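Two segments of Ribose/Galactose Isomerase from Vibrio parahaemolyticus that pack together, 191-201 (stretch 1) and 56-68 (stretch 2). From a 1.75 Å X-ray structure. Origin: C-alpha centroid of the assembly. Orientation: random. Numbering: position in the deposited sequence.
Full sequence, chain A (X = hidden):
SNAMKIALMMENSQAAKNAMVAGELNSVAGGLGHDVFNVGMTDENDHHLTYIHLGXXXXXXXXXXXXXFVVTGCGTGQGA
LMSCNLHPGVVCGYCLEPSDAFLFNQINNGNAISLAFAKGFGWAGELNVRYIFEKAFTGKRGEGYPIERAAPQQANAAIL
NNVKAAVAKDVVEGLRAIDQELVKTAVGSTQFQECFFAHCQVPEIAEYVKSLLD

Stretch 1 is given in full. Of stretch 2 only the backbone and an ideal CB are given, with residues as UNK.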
ATOM      1  N   GLN A 191       3.663 -32.930 -11.808  1.00 30.73           N
ATOM      2  CA  GLN A 191       2.571 -31.976 -12.048  1.00 32.53           C
ATOM      3  C   GLN A 191       2.883 -31.064 -13.248  1.00 33.14           C
ATOM      4  O   GLN A 191       1.984 -30.696 -14.002  1.00 33.78           O
ATOM      5  CB  GLN A 191       2.170 -31.184 -10.786  1.00 33.18           C
ATOM      6  CG  GLN A 191       3.237 -30.268 -10.228  1.00 32.38           C
ATOM      7  CD  GLN A 191       4.111 -30.948  -9.195  1.00 34.87           C
ATOM      8  OE1 GLN A 191       4.277 -32.171  -9.213  1.00 34.39           O
ATOM      9  NE2 GLN A 191       4.671 -30.158  -8.280  1.00 32.82           N
ATOM     10  N   PHE A 192       4.150 -30.722 -13.458  1.00 31.04           N
ATOM     11  CA  PHE A 192       4.488 -29.920 -14.636  1.00 29.41           C
ATOM     12  C   PHE A 192       4.275 -30.727 -15.910  1.00 34.11           C
ATOM     13  O   PHE A 192       3.635 -30.272 -16.863  1.00 31.81           O
ATOM     14  CB  PHE A 192       5.936 -29.426 -14.601  1.00 30.33           C
ATOM     15  CG  PHE A 192       6.331 -28.655 -15.836  1.00 29.74           C
ATOM     16  CD1 PHE A 192       6.100 -27.285 -15.907  1.00 31.49           C
ATOM     17  CD2 PHE A 192       6.889 -29.296 -16.929  1.00 32.39           C
ATOM     18  CE1 PHE A 192       6.439 -26.568 -17.036  1.00 28.85           C
ATOM     19  CE2 PHE A 192       7.233 -28.584 -18.072  1.00 31.33           C
ATOM     20  CZ  PHE A 192       7.005 -27.214 -18.122  1.00 29.34           C
ATOM     21  N   GLN A 193       4.831 -31.932 -15.928  1.00 33.30           N
ATOM     22  CA  GLN A 193       4.762 -32.768 -17.121  1.00 36.84           C
ATOM     23  C   GLN A 193       3.314 -33.094 -17.494  1.00 38.69           C
ATOM     24  O   GLN A 193       2.954 -33.097 -18.671  1.00 38.36           O
ATOM     25  CB  GLN A 193       5.588 -34.035 -16.929  1.00 36.54           C
ATOM     26  CG  GLN A 193       7.084 -33.757 -16.886  1.00 38.06           C
ATOM     27  CD  GLN A 193       7.893 -34.978 -16.534  1.00 44.01           C
ATOM     28  OE1 GLN A 193       7.466 -36.106 -16.778  1.00 48.11           O
ATOM     29  NE2 GLN A 193       9.077 -34.762 -15.961  1.00 41.20           N
ATOM     30  N   GLU A 194       2.483 -33.341 -16.488  1.00 38.19           N
ATOM     31  CA  GLU A 194       1.101 -33.709 -16.745  1.00 44.98           C
ATOM     32  C   GLU A 194       0.363 -32.582 -17.457  1.00 43.62           C
ATOM     33  O   GLU A 194      -0.405 -32.821 -18.388  1.00 45.36           O
ATOM     34  CB  GLU A 194       0.388 -34.074 -15.441  1.00 52.48           C
ATOM     35  CG  GLU A 194      -1.002 -34.652 -15.650  1.00 71.48           C
ATOM     36  CD  GLU A 194      -1.725 -34.940 -14.342  1.00 87.77           C
ATOM     37  OE1 GLU A 194      -1.069 -34.900 -13.276  1.00 91.92           O
ATOM     38  OE2 GLU A 194      -2.950 -35.205 -14.386  1.00 92.70           O
ATOM     39  N   CYS A 195       0.596 -31.347 -17.012  1.00 34.92           N
ATOM     40  CA  CYS A 195      -0.010 -30.190 -17.650  1.00 31.26           C
ATOM     41  C   CYS A 195       0.575 -30.016 -19.053  1.00 31.16           C
ATOM     42  O   CYS A 195      -0.157 -29.950 -20.036  1.00 35.47           O
ATOM     43  CB  CYS A 195       0.227 -28.928 -16.803  1.00 30.99           C
ATOM     44  SG  CYS A 195      -0.234 -27.369 -17.604  1.00 35.66           S
ATOM     45  N   PHE A 196       1.899 -29.971 -19.145  1.00 28.47           N
ATOM     46  CA  PHE A 196       2.555 -29.691 -20.411  1.00 31.68           C
ATOM     47  C   PHE A 196       2.180 -30.681 -21.515  1.00 34.50           C
ATOM     48  O   PHE A 196       1.727 -30.299 -22.594  1.00 37.95           O
ATOM     49  CB  PHE A 196       4.077 -29.687 -20.243  1.00 32.32           C
ATOM     50  CG  PHE A 196       4.815 -29.518 -21.530  1.00 29.84           C
ATOM     51  CD1 PHE A 196       4.810 -28.300 -22.185  1.00 28.42           C
ATOM     52  CD2 PHE A 196       5.496 -30.589 -22.114  1.00 30.56           C
ATOM     53  CE1 PHE A 196       5.488 -28.142 -23.397  1.00 25.62           C
ATOM     54  CE2 PHE A 196       6.180 -30.440 -23.308  1.00 30.70           C
ATOM     55  CZ  PHE A 196       6.182 -29.231 -23.960  1.00 33.24           C
ATOM     56  N   PHE A 197       2.391 -31.956 -21.248  1.00 34.50           N
ATOM     57  CA  PHE A 197       2.189 -32.956 -22.289  1.00 35.78           C
ATOM     58  C   PHE A 197       0.730 -33.097 -22.725  1.00 37.92           C
ATOM     59  O   PHE A 197       0.447 -33.442 -23.878  1.00 42.00           O
ATOM     60  CB  PHE A 197       2.803 -34.291 -21.877  1.00 38.05           C
ATOM     61  CG  PHE A 197       4.303 -34.296 -21.936  1.00 35.74           C
ATOM     62  CD1 PHE A 197       4.962 -34.052 -23.131  1.00 35.59           C
ATOM     63  CD2 PHE A 197       5.057 -34.535 -20.802  1.00 37.91           C
ATOM     64  CE1 PHE A 197       6.341 -34.055 -23.195  1.00 38.80           C
ATOM     65  CE2 PHE A 197       6.431 -34.532 -20.855  1.00 37.16           C
ATOM     66  CZ  PHE A 197       7.079 -34.293 -22.060  1.00 39.23           C
ATOM     67  N   ALA A 198      -0.187 -32.815 -21.813  1.00 38.07           N
ATOM     68  CA  ALA A 198      -1.610 -32.892 -22.099  1.00 40.21           C
ATOM     69  C   ALA A 198      -2.087 -31.747 -22.983  1.00 43.82           C
ATOM     70  O   ALA A 198      -3.071 -31.885 -23.714  1.00 45.42           O
ATOM     71  CB  ALA A 198      -2.403 -32.908 -20.801  1.00 44.21           C
ATOM     72  N   HIS A 199      -1.405 -30.606 -22.908  1.00 38.45           N
ATOM     73  CA  HIS A 199      -1.938 -29.398 -23.533  1.00 34.38           C
ATOM     74  C   HIS A 199      -0.996 -28.713 -24.533  1.00 35.48           C
ATOM     75  O   HIS A 199      -1.412 -27.781 -25.222  1.00 35.11           O
ATOM     76  CB  HIS A 199      -2.407 -28.416 -22.457  1.00 33.07           C
ATOM     77  CG  HIS A 199      -3.485 -28.966 -21.580  1.00 37.53           C
ATOM     78  ND1 HIS A 199      -4.790 -29.098 -22.004  1.00 41.08           N
ATOM     79  CD2 HIS A 199      -3.454 -29.432 -20.307  1.00 39.49           C
ATOM     80  CE1 HIS A 199      -5.521 -29.605 -21.026  1.00 46.17           C
ATOM     81  NE2 HIS A 199      -4.733 -29.820 -19.986  1.00 45.36           N
ATOM     82  N   CYS A 200       0.252 -29.172 -24.627  1.00 34.12           N
ATOM     83  CA  CYS A 200       1.202 -28.570 -25.565  1.00 34.22           C
ATOM     84  C   CYS A 200       0.670 -28.597 -26.997  1.00 38.91           C
ATOM     85  O   CYS A 200       0.213 -29.633 -27.466  1.00 40.36           O
ATOM     86  CB  CYS A 200       2.556 -29.283 -25.510  1.00 31.63           C
ATOM     87  SG  CYS A 200       3.748 -28.754 -26.761  1.00 34.19           S
ATOM     88  N   GLN A 201       0.740 -27.462 -27.687  1.00 35.82           N
ATOM     89  CA  GLN A 201       0.266 -27.372 -29.061  1.00 37.52           C
ATOM     90  C   GLN A 201       1.400 -27.163 -30.041  1.00 37.50           C
ATOM     91  O   GLN A 201       1.167 -26.934 -31.227  1.00 39.62           O
ATOM     92  CB  GLN A 201      -0.714 -26.218 -29.219  1.00 40.47           C
ATOM     93  CG  GLN A 201      -1.923 -26.285 -28.326  1.00 41.62           C
ATOM     94  CD  GLN A 201      -3.035 -25.399 -28.841  1.00 54.91           C
ATOM     95  OE1 GLN A 201      -3.125 -25.142 -30.045  1.00 62.55           O
ATOM     96  NE2 GLN A 201      -3.893 -24.922 -27.936  1.00 53.15           N
ATOM     97  N   UNK A  56      11.479 -20.208 -16.653  1.00 18.23           N
ATOM     98  CA  UNK A  56      11.632 -21.193 -17.734  1.00 19.30           C
ATOM     99  C   UNK A  56      10.330 -21.973 -17.921  1.00 23.23           C
ATOM    100  O   UNK A  56       9.872 -22.198 -19.054  1.00 22.77           O
ATOM    101  CB  UNK A  56      12.787 -22.151 -17.435  1.00 19.30           C
ATOM    102  N   UNK A  57       9.733 -22.380 -16.805  1.00 25.09           N
ATOM    103  CA  UNK A  57       8.423 -23.035 -16.834  1.00 23.26           C
ATOM    104  C   UNK A  57       7.354 -22.154 -17.462  1.00 24.19           C
ATOM    105  O   UNK A  57       6.538 -22.627 -18.255  1.00 22.53           O
ATOM    106  CB  UNK A  57       7.998 -23.426 -15.417  1.00 23.26           C
ATOM    107  N   UNK A  58       7.351 -20.867 -17.135  1.00 22.51           N
ATOM    108  CA  UNK A  58       6.332 -19.998 -17.722  1.00 20.20           C
ATOM    109  C   UNK A  58       6.535 -19.934 -19.230  1.00 21.75           C
ATOM    110  O   UNK A  58       5.566 -19.980 -20.006  1.00 22.37           O
ATOM    111  CB  UNK A  58       6.384 -18.597 -17.109  1.00 20.20           C
ATOM    112  N   UNK A  59       7.792 -19.827 -19.655  1.00 19.17           N
ATOM    113  CA  UNK A  59       8.055 -19.781 -21.103  1.00 17.64           C
ATOM    114  C   UNK A  59       7.572 -21.057 -21.780  1.00 26.68           C
ATOM    115  O   UNK A  59       6.876 -21.005 -22.799  1.00 24.77           O
ATOM    116  CB  UNK A  59       9.547 -19.578 -21.374  1.00 17.64           C
ATOM    117  N   UNK A  60       7.917 -22.206 -21.215  1.00 21.26           N
ATOM    118  CA  UNK A  60       7.578 -23.459 -21.899  1.00 24.09           C
ATOM    119  C   UNK A  60       6.062 -23.611 -21.983  1.00 25.24           C
ATOM    120  O   UNK A  60       5.518 -23.942 -23.044  1.00 26.51           O
ATOM    121  CB  UNK A  60       8.195 -24.658 -21.176  1.00 24.09           C
ATOM    122  N   UNK A  61       5.371 -23.323 -20.881  1.00 24.35           N
ATOM    123  CA  UNK A  61       3.926 -23.497 -20.877  1.00 21.43           C
ATOM    124  C   UNK A  61       3.209 -22.457 -21.728  1.00 28.61           C
ATOM    125  O   UNK A  61       2.221 -22.777 -22.375  1.00 28.44           O
ATOM    126  CB  UNK A  61       3.400 -23.439 -19.441  1.00 21.43           C
ATOM    127  N   UNK A  62       3.672 -21.204 -21.715  1.00 24.59           N
ATOM    128  CA  UNK A  62       2.987 -20.167 -22.490  1.00 23.37           C
ATOM    129  C   UNK A  62       3.337 -20.263 -23.967  1.00 25.19           C
ATOM    130  O   UNK A  62       2.468 -20.189 -24.828  1.00 26.10           O
ATOM    131  CB  UNK A  62       3.345 -18.778 -21.958  1.00 23.37           C
ATOM    132  N   UNK A  63       4.609 -20.453 -24.275  1.00 22.12           N
ATOM    133  CA  UNK A  63       5.002 -20.517 -25.676  1.00 21.82           C
ATOM    134  C   UNK A  63       4.495 -21.769 -26.390  1.00 27.38           C
ATOM    135  O   UNK A  63       4.341 -21.761 -27.609  1.00 29.17           O
ATOM    136  CB  UNK A  63       6.527 -20.453 -25.782  1.00 21.82           C
ATOM    137  N   UNK A  64       4.214 -22.830 -25.637  1.00 26.65           N
ATOM    138  CA  UNK A  64       3.733 -24.073 -26.256  1.00 28.29           C
ATOM    139  C   UNK A  64       2.219 -24.023 -26.315  1.00 29.61           C
ATOM    140  O   UNK A  64       1.563 -24.940 -26.822  1.00 32.38           O
ATOM    141  CB  UNK A  64       4.206 -25.306 -25.484  1.00 28.29           C
ATOM    142  N   UNK A  65       1.666 -22.947 -25.765  1.00 28.59           N
ATOM    143  CA  UNK A  65       0.231 -22.773 -25.663  1.00 30.54           C
ATOM    144  C   UNK A  65      -0.457 -23.787 -24.751  1.00 31.37           C
ATOM    145  O   UNK A  65      -1.673 -23.937 -24.795  1.00 31.57           O
ATOM    146  CB  UNK A  65      -0.385 -22.850 -27.061  1.00 30.54           C
ATOM    147  N   UNK A  66       0.317 -24.447 -23.898  1.00 29.70           N
ATOM    148  CA  UNK A  66      -0.247 -25.369 -22.913  1.00 29.64           C
ATOM    149  C   UNK A  66      -1.167 -24.661 -21.931  1.00 32.45           C
ATOM    150  O   UNK A  66      -2.158 -25.231 -21.475  1.00 32.77           O
ATOM    151  CB  UNK A  66       0.875 -26.077 -22.150  1.00 29.64           C
ATOM    152  N   UNK A  67      -0.829 -23.422 -21.585  1.00 26.67           N
ATOM    153  CA  UNK A  67      -1.709 -22.606 -20.770  1.00 26.90           C
ATOM    154  C   UNK A  67      -1.804 -21.203 -21.355  1.00 27.23           C
ATOM    155  O   UNK A  67      -1.001 -20.814 -22.209  1.00 27.90           O
ATOM    156  CB  UNK A  67      -1.215 -22.556 -19.323  1.00 26.90           C
ATOM    157  N   UNK A  68      -2.797 -20.457 -20.874  1.00 27.63           N
ATOM    158  CA  UNK A  68      -3.064 -19.107 -21.344  1.00 27.28           C
ATOM    159  C   UNK A  68      -2.527 -18.045 -20.398  1.00 25.24           C
ATOM    160  O   UNK A  68      -2.292 -16.919 -20.823  1.00 28.17           O
ATOM    161  CB  UNK A  68      -4.569 -18.911 -21.538  1.00 27.28           C
TER

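Stretch 2 opens as a helix whose direction lies 23° from that of helix 191-199, the axes approaching to 10.4 Å. Position 56 has nothing of stretch 1 near its CB and is left undetermined by this contact; it is Ile56.

At position 57 CA-to-CB points sideways, yet the ideal CB lies 3.9 Å from CE1 of Phe192. A flexible apolar chain such as leucine or methionine could follow the ring. The residue is Met57, present as selenomethionine, and its CE reaches CD1 of Phe192 at 3.7 Å. Position 58 points away and 59 is out of reach; they are Ala58 and Ser59.

Position 60 points toward stretch 1, its CB 4.2 Å from CZ of Phe192 and 4.9 Å from CE1 of Phe196. Two aromatic rings call for an aliphatic group, and valine, leucine or isoleucine would serve. Ile60 places CG2 3.5 Å from Phe196 CE1 and 3.9 Å from Phe192 CZ.

From position 61 the CB points sideways, 5.0 Å from Phe192 CE1, so a longer apolar chain is needed to make contact; leucine or methionine fits. Leu61 brings its end nearer: CG lies 3.6 Å from Phe192 CE1, and CD2 lies 3.9 Å from Phe196 CB and 4.1 Å from Cys195 SG. Positions 62 and 63, out of reach, hold Leu62 and Asn63.

Position 64 faces stretch 1 closely, its CB 3.7 Å from both Cys200 SG and Phe196 CE1. A small residue suits: alanine, serine or cysteine. In Ser64, OG donates to Ile60 O (2.8 Å) and accepts from the N of 66 (3.2 Å), satisfying the hydroxyl beside the Phe196 ring edge. The backbone O of Ser64 accepts from Gln201 N at 2.8 Å, the one direct hydrogen bond between the stretches.

Position 65 has phi 65° in a Schellman motif, which favours glycine or asparagine but tolerates others. Its CB points toward stretch 1, 4.0 Å from Gln201 CG when ideal, so a chain with an aliphatic base and a free end would suit. Lys65 packs its base there while its end leads away; a water bridges its O to His199 O and Gln201 NE2.

At position 66 the backbones close to 4.4 Å between CA and Cys200 CA, with CB 4.0 Å from Cys200 N, so alanine or glycine is expected. Ala66 also directs CA-H to His199 O (CA to O 3.5 Å).

Position 67, its CB 5.2 Å from Cys195 SG, suits a modest aliphatic; Val67 CG1 approaches that SG to 3.7 Å. Position 68 has no stretch 1 atom near its CB, so the contact does not restrict it; it is Asp68.

Stretch 2 56-68: IMASILLNSKAVD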
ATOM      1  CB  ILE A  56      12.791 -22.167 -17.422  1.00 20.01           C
ATOM      2  CG1 ILE A  56      14.112 -21.406 -17.419  1.00 20.68           C
ATOM      3  CG2 ILE A  56      12.841 -23.314 -18.448  1.00 23.49           C
ATOM      4  CD1 ILE A  56      15.229 -22.135 -16.674  1.00 22.35           C
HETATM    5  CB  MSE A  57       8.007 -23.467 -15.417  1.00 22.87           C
HETATM    6  CG  MSE A  57       9.032 -24.397 -14.815  1.00 25.57           C
HETATM    7 SE   MSE A  57       8.935 -24.512 -12.884  0.62 30.40          SE
HETATM    8  CE  MSE A  57       7.511 -25.808 -12.870  1.00 28.80           C
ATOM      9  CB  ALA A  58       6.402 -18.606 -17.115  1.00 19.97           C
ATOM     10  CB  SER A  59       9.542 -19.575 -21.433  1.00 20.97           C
ATOM     11  OG  SER A  59       9.720 -19.599 -22.854  1.00 22.94           O
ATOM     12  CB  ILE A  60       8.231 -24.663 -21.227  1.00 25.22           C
ATOM     13  CG1 ILE A  60       9.749 -24.591 -21.455  1.00 25.60           C
ATOM     14  CG2 ILE A  60       7.662 -25.981 -21.800  1.00 25.68           C
ATOM     15  CD1 ILE A  60      10.563 -25.549 -20.598  1.00 26.79           C
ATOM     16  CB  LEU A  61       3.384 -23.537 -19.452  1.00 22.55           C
ATOM     17  CG  LEU A  61       3.816 -24.689 -18.542  1.00 24.04           C
ATOM     18  CD1 LEU A  61       3.285 -24.518 -17.118  1.00 26.67           C
ATOM     19  CD2 LEU A  61       3.364 -26.043 -19.106  1.00 27.48           C
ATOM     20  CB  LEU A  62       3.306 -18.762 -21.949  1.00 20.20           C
ATOM     21  CG  LEU A  62       2.635 -18.451 -20.609  1.00 22.58           C
ATOM     22  CD1 LEU A  62       3.320 -17.277 -19.923  1.00 21.66           C
ATOM     23  CD2 LEU A  62       1.130 -18.171 -20.766  1.00 25.67           C
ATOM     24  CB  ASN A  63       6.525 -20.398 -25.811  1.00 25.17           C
ATOM     25  CG  ASN A  63       6.975 -18.962 -25.675  1.00 27.98           C
ATOM     26  OD1 ASN A  63       6.442 -18.098 -26.363  1.00 25.25           O
ATOM     27  ND2 ASN A  63       7.918 -18.689 -24.769  1.00 20.31           N
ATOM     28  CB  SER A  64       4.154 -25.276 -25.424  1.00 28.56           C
ATOM     29  OG  SER A  64       3.419 -25.314 -24.209  1.00 26.04           O
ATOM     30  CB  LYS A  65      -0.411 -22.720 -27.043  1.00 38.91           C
ATOM     31  CG  LYS A  65       0.131 -21.590 -27.902  1.00 48.66           C
ATOM     32  CD  LYS A  65      -0.603 -21.531 -29.224  1.00 66.62           C
ATOM     33  CE  LYS A  65       0.126 -20.664 -30.248  1.00 75.90           C
ATOM     34  NZ  LYS A  65      -0.534 -20.742 -31.592  1.00 81.12           N
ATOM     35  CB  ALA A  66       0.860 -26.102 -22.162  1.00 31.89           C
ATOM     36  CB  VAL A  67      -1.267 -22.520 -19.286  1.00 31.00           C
ATOM     37  CG1 VAL A  67      -1.093 -23.913 -18.694  1.00 30.33           C
ATOM     38  CG2 VAL A  67      -0.001 -21.689 -19.150  1.00 31.06           C
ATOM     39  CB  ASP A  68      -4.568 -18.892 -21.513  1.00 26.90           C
ATOM     40  CG  ASP A  68      -5.198 -19.938 -22.416  1.00 32.96           C
ATOM     41  OD1 ASP A  68      -4.719 -20.065 -23.561  1.00 37.03           O
ATOM     42  OD2 ASP A  68      -6.139 -20.629 -21.958  1.00 36.57           O
TER
HETATM   43  O   HOH W   1      -3.730 -26.007 -25.322  1.00 51.94           O
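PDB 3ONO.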